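Local coordinates for protein polyketide synthase PksR (Bacillus subtilis, PDB 4U3V) that takes part in intermediate steps of bacillaene synthesis, this piece being its double-hotdog enoyl-isomerase domain, at residues A[167-170]-A[171-174]. Residues are numbered along the deposited sequence; the frame is centred on the assembly and turned at random.
Sequences WGEL and FKTI
A single turn of 3-10 helix, in the loop between strands 166-167 and 174-180, brings Trp167 against Phe171 and Glu169 against Lys172. Two successive i to i+3 bonds wind the turn: Phe171 N gives its hydrogen to Gly168 O at 3.2 Å, and Lys172 N to Glu169 O at 3.1 Å. On the inner side the indole presents the edge of its six-membered ring to the phenyl face, an offset edge-to-face pair with planes at 65° and centroids 5.5 Å apart. The benzo corner does the touching: Trp167 CE3 lies 3.7 Å from Phe171 CB, while Trp167 CZ3 sits over the ring. This turn belongs to the C-terminal hotdog region, and broad aromatic groups suit its inner side because both reach helix 205-219, meeting Asn209, while from the N-terminal hotdog region the His45 ring meets Trp167, the Tyr41 ring meets Phe171 and Val54 touches both. On the exposed outer side, long charged chains can meet beyond the backbone. Lys172 stretches out past CG, whereas Glu169 folds back at chi2 (-67°), which brings its carboxylate to the ammonium group. The resulting salt bridge joins Lys172 NZ to the syn side of Glu169 OE2 at 2.9 Å, somewhat out of the carboxylate plane (29°). At the end of the turn Lys172 is the centre of an inverse gamma turn, with a weak bond from Thr173 N to Phe171 O, and buried Thr173 OG1 is hydrogen-bonded to Ser210 OG of helix 205-219.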
loop_
_atom_site.group_PDB
_atom_site.type_symbol
_atom_site.label_atom_id
_atom_site.label_comp_id
_atom_site.label_asym_id
_atom_site.label_seq_id
_atom_site.Cartn_x
_atom_site.Cartn_y
_atom_site.Cartn_z
ATOM N N TRP A 167 -10.975 -8.391 7.820
ATOM C CA TRP A 167 -9.538 -8.281 8.097
ATOM C C TRP A 167 -9.061 -9.245 9.128
ATOM O O TRP A 167 -9.618 -9.312 10.218
ATOM C CB TRP A 167 -9.210 -6.858 8.542
ATOM C CG TRP A 167 -9.463 -5.846 7.468
ATOM C CD1 TRP A 167 -10.533 -4.959 7.354
ATOM C CD2 TRP A 167 -8.637 -5.608 6.292
ATOM N NE1 TRP A 167 -10.433 -4.210 6.208
ATOM C CE2 TRP A 167 -9.272 -4.515 5.557
ATOM C CE3 TRP A 167 -7.427 -6.118 5.837
ATOM C CZ2 TRP A 167 -8.719 -3.998 4.406
ATOM C CZ3 TRP A 167 -6.881 -5.575 4.683
ATOM C CH2 TRP A 167 -7.500 -4.550 3.989
ATOM N N GLY A 168 -7.957 -9.915 8.846
ATOM C CA GLY A 168 -7.237 -10.672 9.862
ATOM C C GLY A 168 -6.312 -9.834 10.728
ATOM O O GLY A 168 -5.995 -8.691 10.399
ATOM N N GLU A 169 -5.850 -10.393 11.841
ATOM C CA GLU A 169 -5.117 -9.584 12.829
ATOM C C GLU A 169 -3.762 -9.020 12.386
ATOM O O GLU A 169 -3.325 -7.983 12.888
ATOM C CB GLU A 169 -4.907 -10.353 14.138
ATOM C CG GLU A 169 -6.194 -10.851 14.779
ATOM C CD GLU A 169 -7.075 -9.721 15.291
ATOM O OE1 GLU A 169 -6.575 -8.920 16.113
ATOM O OE2 GLU A 169 -8.246 -9.613 14.843
ATOM N N LEU A 170 -3.069 -9.742 11.507
ATOM C CA LEU A 170 -1.870 -9.246 10.832
ATOM C C LEU A 170 -1.987 -7.780 10.351
ATOM O O LEU A 170 -1.003 -7.032 10.394
ATOM C CB LEU A 170 -1.620 -10.130 9.592
ATOM C CG LEU A 170 -0.326 -9.847 8.832
ATOM C CD1 LEU A 170 0.859 -9.940 9.792
ATOM C CD2 LEU A 170 -0.120 -10.739 7.607
ATOM N N PHE A 171 -3.112 -7.484 9.706
ATOM C CA PHE A 171 -3.336 -6.158 9.055
ATOM C C PHE A 171 -3.773 -5.064 10.043
ATOM O O PHE A 171 -3.834 -3.872 9.686
ATOM C CB PHE A 171 -4.356 -6.283 7.911
ATOM C CG PHE A 171 -3.870 -7.128 6.754
ATOM C CD1 PHE A 171 -2.862 -6.664 5.918
ATOM C CD2 PHE A 171 -4.391 -8.402 6.531
ATOM C CE1 PHE A 171 -2.358 -7.448 4.884
ATOM C CE2 PHE A 171 -3.912 -9.181 5.483
ATOM C CZ PHE A 171 -2.879 -8.716 4.671
ATOM N N LYS A 172 -4.113 -5.452 11.273
ATOM C CA LYS A 172 -4.617 -4.477 12.255
ATOM C C LYS A 172 -3.477 -3.718 12.933
ATOM O O LYS A 172 -3.134 -3.982 14.089
ATOM C CB LYS A 172 -5.500 -5.176 13.291
ATOM C CG LYS A 172 -6.697 -5.854 12.654
ATOM C CD LYS A 172 -7.758 -6.285 13.654
ATOM C CE LYS A 172 -8.985 -6.776 12.914
ATOM N NZ LYS A 172 -9.962 -7.470 13.792
ATOM N N THR A 173 -2.903 -2.761 12.217
ATOM C CA THR A 173 -1.680 -2.096 12.618
ATOM C C THR A 173 -1.935 -0.740 13.278
ATOM O O THR A 173 -1.004 -0.102 13.757
ATOM C CB THR A 173 -0.803 -1.842 11.399
ATOM O OG1 THR A 173 -1.557 -1.089 10.447
ATOM C CG2 THR A 173 -0.397 -3.149 10.740
ATOM N N ILE A 174 -3.172 -0.269 13.246
ATOM C CA ILE A 174 -3.405 1.137 13.617
ATOM C C ILE A 174 -3.606 1.210 15.134
ATOM O O ILE A 174 -4.403 0.458 15.687
ATOM C CB ILE A 174 -4.668 1.655 12.953
ATOM C CG1 ILE A 174 -4.399 1.776 11.447
ATOM C CG2 ILE A 174 -5.085 3.015 13.549
ATOM C CD1 ILE A 174 -5.648 1.994 10.631
#